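Local coordinates for avirulence protein (Pseudomonas syringae, PDB 4B6X) that is a type III secreted effector with a C-terminal coiled-coil domain, released by processing in the plant, that probably helps activate plant immunity, at residues A[26-31]-A[76-81]; A[33-38]-A[69-74]. One frame throughout, in Å; residues are numbered along the deposited sequence.

In the fold
Contact 1 (26-31 with 76-81) and contact 2 (33-38 with 69-74) join the same two helices, 25-50 and 54-89, which run antiparallel as a coiled-coil hairpin. Their centres lie about 10 Å apart, and contact 2 is nested inside the chain segment that contact 1 closes. Contact 2 is partly buried, and its centre lies about 1 Å from the centre of the chain; contact 1 is a surface contact near the open end. Phe78 and Leu27 dominate contact 1, flanked by two arginines, whereas contact 2 sets the aliphatic part of Lys34 against leucines. A water lies between an acid and a base in each, held only weakly by the arginine in contact 1, and Leu74 packs against Leu27 and Glu30 to make the two continuous.

Contact 1. Residues A[26-31]-A[76-81]; sequences ALRQEI and RRFAVL
Arg77 meets Leu27 through its CB, which lies 4.0 Å from Leu27 CD2, while the other methyl of the leucine, CD1, stands over one face of the guanidinium, offset toward its rim. Arg77 NH2 is also linked to Glu30 through a water: the water donates to Glu30 OE1 at 2.7 Å and takes a weak, long bond from Arg77 NH2. The two charged groups are thus joined indirectly, without a salt bridge.

Phe78 comes next and fills the middle of the interface. Its CG is anti to the backbone N (chi1 -180°). Ile31 CD1 presses on Phe78 CB at 3.5 Å and lies oblique to the ring, the two side chains crossing at about a right angle. Leu27 slides past Phe78 in the opposite direction, its CD2 lying 3.7 Å from Phe78 N, near the plane of the ring. Arg28 packs its CB against Phe78 CE1 and brings NH1 to the ring edge, near its plane, 3.7 Å from Phe78 CZ, while Phe78 CZ sits over one face of the guanidinium; the two planes are 72° apart. One turn on, Leu81 CD1 touches Leu27 CD2 at 4.2 Å.

The short axes approach to 10.0 Å, antiparallel at 146°, near the open end of the coiled-coil hairpin; deeper in, Leu27 and Ile31 continue onto Leu74 of helix 54-89.

Contact 2. Residues A[33-38]-A[69-74]; sequences DKQLMV and ADLADL
Lys34 lays its aliphatic chain over Leu71, the two side chains sliding past each other in opposite directions, with Lys34 CG 3.9 Å from Leu71 CB. This is the middle of an antiparallel coiled-coil hairpin: helices 25-50 and 54-89 have local axes 9.8 Å apart at closest approach, with their directions 154° apart. Lys34 and Leu71 are also the residues whose CA atoms come nearest across the two segments.

The lysine starts out with CG anti to the backbone N (chi1 -173°), then bends at each later torsion, with chi3 nearly eclipsed at -16°. Its CD passes Asp70 CB at 3.7 Å, and its CE reaches Leu74 CD1, the lysine and leucine side chains crossing at about a right angle. The methylenes thus act as part of the apolar seam, while the ammonium is carried to its margin.

Leu71 uses its two methyls differently. CD1 faces Lys34 CB and CG and also touches the backbone of Ile31, a turn earlier on the partner helix. CD2 lies 3.4 Å from Gln35 OE1, a plain van der Waals contact with the amide; Gln35 NE2 donates instead to Asn39 of its own helix. Val38 CG2 touches Leu71 CD2, the two side chains crossing at about a right angle, and Val38 goes on to pack against Leu64, Ala67 and Arg68.

Lys34 NZ stays beyond salt-bridge distance of Asp70 OD2, and one water spans them, accepting from Lys34 NZ at 2.7 Å; its bond to Asp70 OD2 is short at 2.5 Å, which leaves the exact geometry of the bridge doubtful.

Contact 1. Residues A[26-31]-A[76-81]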
ATOM      1  N   ALA A  26       0.128 -15.094  -2.385  1.00 28.48           N
ATOM      2  CA  ALA A  26      -1.073 -14.301  -2.049  1.00 28.28           C
ATOM      3  C   ALA A  26      -0.670 -12.952  -1.467  1.00 24.78           C
ATOM      4  O   ALA A  26      -1.268 -11.920  -1.788  1.00 24.55           O
ATOM      5  CB  ALA A  26      -2.017 -15.064  -1.096  1.00 28.61           C
ATOM      6  N   LEU A  27       0.356 -12.963  -0.621  1.00 21.88           N
ATOM      7  CA  LEU A  27       0.891 -11.730  -0.032  1.00 19.89           C
ATOM      8  C   LEU A  27       1.463 -10.741  -1.068  1.00 19.41           C
ATOM      9  O   LEU A  27       1.258  -9.497  -0.958  1.00 17.24           O
ATOM     10  CB  LEU A  27       1.942 -12.075   1.015  1.00 17.76           C
ATOM     11  CG  LEU A  27       2.546 -10.951   1.849  1.00 20.14           C
ATOM     12  CD1 LEU A  27       1.460 -10.046   2.521  1.00 16.43           C
ATOM     13  CD2 LEU A  27       3.528 -11.570   2.941  1.00 19.16           C
ATOM     14  N   ARG A  28       2.181 -11.276  -2.050  1.00 20.51           N
ATOM     15  CA  ARG A  28       2.716 -10.459  -3.149  1.00 22.36           C
ATOM     16  C   ARG A  28       1.583  -9.776  -3.898  1.00 23.06           C
ATOM     17  O   ARG A  28       1.669  -8.582  -4.203  1.00 22.39           O
ATOM     18  CB  ARG A  28       3.556 -11.280  -4.152  1.00 24.93           C
ATOM     19  CG  ARG A  28       4.299 -10.406  -5.225  1.00 31.20           C
ATOM     20  CD  ARG A  28       4.651 -11.154  -6.561  1.00 43.76           C
ATOM     21  NE  ARG A  28       4.944 -12.588  -6.394  1.00 51.72           N
ATOM     22  CZ  ARG A  28       6.157 -13.141  -6.222  1.00 57.38           C
ATOM     23  NH1 ARG A  28       7.280 -12.399  -6.215  1.00 58.15           N
ATOM     24  NH2 ARG A  28       6.248 -14.467  -6.053  1.00 59.42           N
ATOM     25  N   GLN A  29       0.530 -10.534  -4.180  1.00 23.83           N
ATOM     26  CA  GLN A  29      -0.626 -10.025  -4.883  1.00 26.49           C
ATOM     27  C   GLN A  29      -1.346  -8.962  -4.027  1.00 24.00           C
ATOM     28  O   GLN A  29      -1.778  -7.942  -4.553  1.00 24.13           O
ATOM     29  CB  GLN A  29      -1.534 -11.194  -5.307  1.00 29.58           C
ATOM     30  CG  GLN A  29      -2.765 -10.811  -6.096  1.00 37.51           C
ATOM     31  CD  GLN A  29      -2.449 -10.091  -7.405  1.00 42.97           C
ATOM     32  OE1 GLN A  29      -1.882 -10.687  -8.313  1.00 49.02           O
ATOM     33  NE2 GLN A  29      -2.817  -8.803  -7.501  1.00 41.18           N
ATOM     34  N   GLU A  30      -1.416  -9.167  -2.705  1.00 21.82           N
ATOM     35  CA  GLU A  30      -2.000  -8.172  -1.797  1.00 19.49           C
ATOM     36  C   GLU A  30      -1.244  -6.855  -1.809  1.00 18.50           C
ATOM     37  O   GLU A  30      -1.834  -5.757  -1.739  1.00 17.14           O
ATOM     38  CB  GLU A  30      -2.092  -8.687  -0.360  1.00 18.35           C
ATOM     39  CG  GLU A  30      -3.166  -7.918   0.424  1.00 19.97           C
ATOM     40  CD  GLU A  30      -3.225  -8.143   1.939  1.00 22.11           C
ATOM     41  OE1 GLU A  30      -2.660  -9.122   2.484  1.00 20.54           O
ATOM     42  OE2 GLU A  30      -3.873  -7.271   2.584  1.00 25.11           O
ATOM     43  N   ILE A  31       0.073  -6.968  -1.853  1.00 17.54           N
ATOM     44  CA  ILE A  31       0.925  -5.817  -1.932  1.00 16.49           C
ATOM     45  C   ILE A  31       0.607  -5.021  -3.199  1.00 18.45           C
ATOM     46  O   ILE A  31       0.436  -3.817  -3.125  1.00 17.24           O
ATOM     47  CB  ILE A  31       2.384  -6.205  -1.916  1.00 16.26           C
ATOM     48  CG1 ILE A  31       2.734  -6.682  -0.511  1.00 15.85           C
ATOM     49  CG2 ILE A  31       3.273  -5.019  -2.404  1.00 15.07           C
ATOM     50  CD1 ILE A  31       4.143  -7.338  -0.388  1.00 14.84           C
ATOM     51  N   ARG A  76       7.247  -5.472   4.517  1.00 16.00           N
ATOM     52  CA  ARG A  76       8.177  -6.075   5.487  1.00 17.01           C
ATOM     53  C   ARG A  76       7.980  -7.576   5.612  1.00 16.84           C
ATOM     54  O   ARG A  76       8.957  -8.316   5.633  1.00 16.40           O
ATOM     55  CB  ARG A  76       8.088  -5.418   6.871  1.00 17.44           C
ATOM     56  CG  ARG A  76       8.907  -4.127   6.914  1.00 20.57           C
ATOM     57  CD  ARG A  76       8.960  -3.487   8.298  1.00 22.99           C
ATOM     58  NE  ARG A  76       7.733  -2.788   8.648  1.00 22.80           N
ATOM     59  CZ  ARG A  76       7.461  -1.505   8.365  1.00 24.50           C
ATOM     60  NH1 ARG A  76       8.335  -0.724   7.705  1.00 25.30           N
ATOM     61  NH2 ARG A  76       6.287  -1.000   8.722  1.00 20.75           N
ATOM     62  N   ARG A  77       6.715  -8.010   5.711  1.00 16.41           N
ATOM     63  CA  ARG A  77       6.399  -9.431   5.867  1.00 16.43           C
ATOM     64  C   ARG A  77       6.805 -10.255   4.675  1.00 16.37           C
ATOM     65  O   ARG A  77       7.221 -11.420   4.828  1.00 15.98           O
ATOM     66  CB  ARG A  77       4.911  -9.656   6.148  1.00 16.65           C
ATOM     67  CG  ARG A  77       4.499  -9.275   7.550  1.00 17.79           C
ATOM     68  CD  ARG A  77       2.984  -9.056   7.650  1.00 21.33           C
ATOM     69  NE  ARG A  77       2.192 -10.193   7.154  1.00 22.37           N
ATOM     70  CZ  ARG A  77       0.866 -10.163   6.960  1.00 22.86           C
ATOM     71  NH1 ARG A  77       0.176  -9.059   7.197  1.00 20.34           N
ATOM     72  NH2 ARG A  77       0.229 -11.243   6.506  1.00 24.33           N
ATOM     73  N   PHE A  78       6.682  -9.650   3.488  1.00 16.13           N
ATOM     74  CA  PHE A  78       7.009 -10.324   2.263  1.00 15.32           C
ATOM     75  C   PHE A  78       8.516 -10.430   2.056  1.00 15.29           C
ATOM     76  O   PHE A  78       9.028 -11.429   1.543  1.00 15.86           O
ATOM     77  CB  PHE A  78       6.403  -9.600   1.085  1.00 16.46           C
ATOM     78  CG  PHE A  78       6.712 -10.260  -0.220  1.00 18.15           C
ATOM     79  CD1 PHE A  78       6.180 -11.508  -0.508  1.00 17.93           C
ATOM     80  CD2 PHE A  78       7.573  -9.656  -1.132  1.00 20.98           C
ATOM     81  CE1 PHE A  78       6.481 -12.156  -1.727  1.00 23.10           C
ATOM     82  CE2 PHE A  78       7.863 -10.263  -2.347  1.00 25.76           C
ATOM     83  CZ  PHE A  78       7.325 -11.532  -2.643  1.00 25.12           C
ATOM     84  N   ALA A  79       9.230  -9.388   2.430  1.00 14.77           N
ATOM     85  CA  ALA A  79      10.684  -9.409   2.347  1.00 15.59           C
ATOM     86  C   ALA A  79      11.247 -10.523   3.232  1.00 15.18           C
ATOM     87  O   ALA A  79      12.170 -11.195   2.834  1.00 15.72           O
ATOM     88  CB  ALA A  79      11.299  -8.039   2.714  1.00 14.79           C
ATOM     89  N   VAL A  80      10.696 -10.723   4.424  1.00 15.06           N
ATOM     90  CA  VAL A  80      11.168 -11.813   5.284  1.00 15.32           C
ATOM     91  C   VAL A  80      10.996 -13.143   4.568  1.00 16.07           C
ATOM     92  O   VAL A  80      11.914 -13.967   4.460  1.00 16.50           O
ATOM     93  CB  VAL A  80      10.440 -11.877   6.641  1.00 14.74           C
ATOM     94  CG1 VAL A  80      10.781 -13.201   7.341  1.00 14.05           C
ATOM     95  CG2 VAL A  80      10.892 -10.698   7.506  1.00 15.81           C
ATOM     96  N   LEU A  81       9.807 -13.319   4.053  1.00 16.14           N
ATOM     97  CA  LEU A  81       9.438 -14.542   3.390  1.00 18.29           C
ATOM     98  C   LEU A  81      10.289 -14.815   2.144  1.00 18.03           C
ATOM     99  O   LEU A  81      10.750 -15.937   1.921  1.00 18.91           O
ATOM    100  CB  LEU A  81       7.977 -14.399   3.060  1.00 19.10           C
ATOM    101  CG  LEU A  81       7.124 -15.542   2.659  1.00 24.14           C
ATOM    102  CD1 LEU A  81       5.624 -15.230   3.098  1.00 21.19           C
ATOM    103  CD2 LEU A  81       7.368 -15.626   1.168  1.00 26.17           C
TER
HETATM  104  O   HOH W   1      -2.605 -10.120   5.043  1.00 22.22           O

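Contact 2. Residues A[33-38]-A[69-74]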
ATOM      1  N   ASP A  33      -2.243  -5.073  -4.932  1.00 23.22           N
ATOM      2  CA  ASP A  33      -3.619  -4.577  -4.772  1.00 24.33           C
ATOM      3  C   ASP A  33      -3.596  -3.345  -3.856  1.00 21.51           C
ATOM      4  O   ASP A  33      -4.273  -2.356  -4.121  1.00 21.59           O
ATOM      5  CB  ASP A  33      -4.566  -5.629  -4.165  1.00 25.26           C
ATOM      6  CG  ASP A  33      -4.736  -6.864  -5.015  1.00 28.52           C
ATOM      7  OD1 ASP A  33      -4.477  -6.864  -6.227  1.00 31.80           O
ATOM      8  OD2 ASP A  33      -5.164  -7.889  -4.447  1.00 33.95           O
ATOM      9  N   LYS A  34      -2.790  -3.403  -2.802  1.00 19.27           N
ATOM     10  CA  LYS A  34      -2.686  -2.323  -1.847  1.00 17.28           C
ATOM     11  C   LYS A  34      -1.930  -1.106  -2.379  1.00 17.47           C
ATOM     12  O   LYS A  34      -2.315   0.025  -2.056  1.00 16.30           O
ATOM     13  CB  LYS A  34      -2.093  -2.803  -0.513  1.00 16.69           C
ATOM     14  CG  LYS A  34      -2.138  -1.710   0.596  1.00 15.71           C
ATOM     15  CD  LYS A  34      -2.665  -2.023   2.021  1.00 18.38           C
ATOM     16  CE  LYS A  34      -3.471  -3.252   2.279  1.00 20.00           C
ATOM     17  NZ  LYS A  34      -4.811  -3.000   2.843  1.00 18.65           N
ATOM     18  N   GLN A  35      -0.889  -1.321  -3.199  1.00 17.89           N
ATOM     19  CA  GLN A  35      -0.213  -0.231  -3.902  1.00 18.83           C
ATOM     20  C   GLN A  35      -1.178   0.479  -4.862  1.00 20.74           C
ATOM     21  O   GLN A  35      -1.175   1.696  -4.924  1.00 20.68           O
ATOM     22  CB  GLN A  35       1.003  -0.756  -4.687  1.00 20.28           C
ATOM     23  CG  GLN A  35       1.919   0.343  -5.315  1.00 22.38           C
ATOM     24  CD  GLN A  35       2.619   1.242  -4.272  1.00 21.98           C
ATOM     25  OE1 GLN A  35       3.596   0.823  -3.656  1.00 23.23           O
ATOM     26  NE2 GLN A  35       2.120   2.495  -4.089  1.00 21.73           N
ATOM     27  N   LEU A  36      -1.978  -0.275  -5.618  1.00 21.50           N
ATOM     28  CA  LEU A  36      -3.044   0.326  -6.411  1.00 23.97           C
ATOM     29  C   LEU A  36      -3.986   1.220  -5.558  1.00 22.59           C
ATOM     30  O   LEU A  36      -4.274   2.355  -5.938  1.00 21.68           O
ATOM     31  CB  LEU A  36      -3.839  -0.742  -7.161  1.00 26.49           C
ATOM     32  CG  LEU A  36      -4.927  -0.262  -8.140  1.00 32.50           C
ATOM     33  CD1 LEU A  36      -4.347   0.613  -9.316  1.00 34.66           C
ATOM     34  CD2 LEU A  36      -5.713  -1.504  -8.711  1.00 37.37           C
ATOM     35  N   MET A  37      -4.449   0.735  -4.405  1.00 21.35           N
ATOM     36  CA  MET A  37      -5.314   1.549  -3.578  1.00 20.97           C
ATOM     37  C   MET A  37      -4.585   2.813  -3.118  1.00 18.44           C
ATOM     38  O   MET A  37      -5.154   3.938  -3.149  1.00 19.30           O
ATOM     39  CB  MET A  37      -5.846   0.805  -2.360  1.00 21.34           C
ATOM     40  CG  MET A  37      -7.018  -0.169  -2.608  1.00 29.21           C
ATOM     41  SD  MET A  37      -7.963  -0.575  -1.037  1.00 39.80           S
ATOM     42  CE  MET A  37      -6.721  -0.024   0.202  1.00 19.57           C
ATOM     43  N   VAL A  38      -3.334   2.666  -2.717  1.00 16.07           N
ATOM     44  CA  VAL A  38      -2.541   3.828  -2.281  1.00 14.33           C
ATOM     45  C   VAL A  38      -2.425   4.868  -3.365  1.00 16.15           C
ATOM     46  O   VAL A  38      -2.564   6.078  -3.119  1.00 17.17           O
ATOM     47  CB  VAL A  38      -1.133   3.420  -1.810  1.00 13.86           C
ATOM     48  CG1 VAL A  38      -0.147   4.613  -1.891  1.00 12.15           C
ATOM     49  CG2 VAL A  38      -1.206   2.794  -0.384  1.00 11.95           C
ATOM     50  N   ALA A  69       0.423   2.789   5.797  1.00 13.26           N
ATOM     51  CA  ALA A  69       0.935   2.046   6.940  1.00 14.63           C
ATOM     52  C   ALA A  69       0.772   0.531   6.741  1.00 14.47           C
ATOM     53  O   ALA A  69       1.693  -0.242   7.016  1.00 15.19           O
ATOM     54  CB  ALA A  69       0.241   2.500   8.234  1.00 14.18           C
ATOM     55  N   ASP A  70      -0.405   0.124   6.265  1.00 14.20           N
ATOM     56  CA  ASP A  70      -0.692  -1.254   5.999  1.00 14.20           C
ATOM     57  C   ASP A  70       0.221  -1.807   4.901  1.00 14.47           C
ATOM     58  O   ASP A  70       0.706  -2.920   4.996  1.00 14.26           O
ATOM     59  CB  ASP A  70      -2.159  -1.426   5.601  1.00 14.53           C
ATOM     60  CG  ASP A  70      -3.129  -1.198   6.761  1.00 16.80           C
ATOM     61  OD1 ASP A  70      -2.711  -1.268   7.957  1.00 19.76           O
ATOM     62  OD2 ASP A  70      -4.332  -0.975   6.475  1.00 17.07           O
ATOM     63  N   LEU A  71       0.473  -1.014   3.874  1.00 14.20           N
ATOM     64  CA  LEU A  71       1.352  -1.434   2.801  1.00 14.74           C
ATOM     65  C   LEU A  71       2.773  -1.679   3.309  1.00 14.36           C
ATOM     66  O   LEU A  71       3.398  -2.675   2.938  1.00 14.80           O
ATOM     67  CB  LEU A  71       1.385  -0.387   1.666  1.00 14.00           C
ATOM     68  CG  LEU A  71       2.250  -0.671   0.446  1.00 15.99           C
ATOM     69  CD1 LEU A  71       1.836  -1.963  -0.180  1.00 11.86           C
ATOM     70  CD2 LEU A  71       2.226   0.533  -0.596  1.00 14.69           C
ATOM     71  N   ALA A  72       3.314  -0.741   4.072  1.00 14.06           N
ATOM     72  CA  ALA A  72       4.656  -0.892   4.573  1.00 14.50           C
ATOM     73  C   ALA A  72       4.805  -2.184   5.421  1.00 14.58           C
ATOM     74  O   ALA A  72       5.801  -2.870   5.317  1.00 14.32           O
ATOM     75  CB  ALA A  72       5.065   0.331   5.327  1.00 15.51           C
ATOM     76  N   ASP A  73       3.808  -2.516   6.250  1.00 14.72           N
ATOM     77  CA  ASP A  73       3.812  -3.786   6.984  1.00 14.55           C
ATOM     78  C   ASP A  73       3.759  -4.989   6.061  1.00 14.29           C
ATOM     79  O   ASP A  73       4.484  -5.983   6.262  1.00 14.76           O
ATOM     80  CB  ASP A  73       2.646  -3.846   7.963  1.00 14.73           C
ATOM     81  CG  ASP A  73       2.875  -2.983   9.209  1.00 18.12           C
ATOM     82  OD1 ASP A  73       3.992  -2.464   9.391  1.00 20.03           O
ATOM     83  OD2 ASP A  73       1.949  -2.861  10.036  1.00 20.38           O
ATOM     84  N   LEU A  74       2.897  -4.935   5.051  1.00 13.84           N
ATOM     85  CA  LEU A  74       2.822  -6.020   4.112  1.00 14.43           C
ATOM     86  C   LEU A  74       4.197  -6.255   3.444  1.00 14.59           C
ATOM     87  O   LEU A  74       4.656  -7.388   3.309  1.00 13.59           O
ATOM     88  CB  LEU A  74       1.715  -5.798   3.083  1.00 15.15           C
ATOM     89  CG  LEU A  74       0.240  -5.878   3.507  1.00 15.22           C
ATOM     90  CD1 LEU A  74      -0.634  -5.682   2.276  1.00 18.54           C
ATOM     91  CD2 LEU A  74      -0.095  -7.186   4.163  1.00 16.76           C
TER
HETATM   92  O   HOH W   2      -5.284  -0.649   4.159  1.00 14.86           O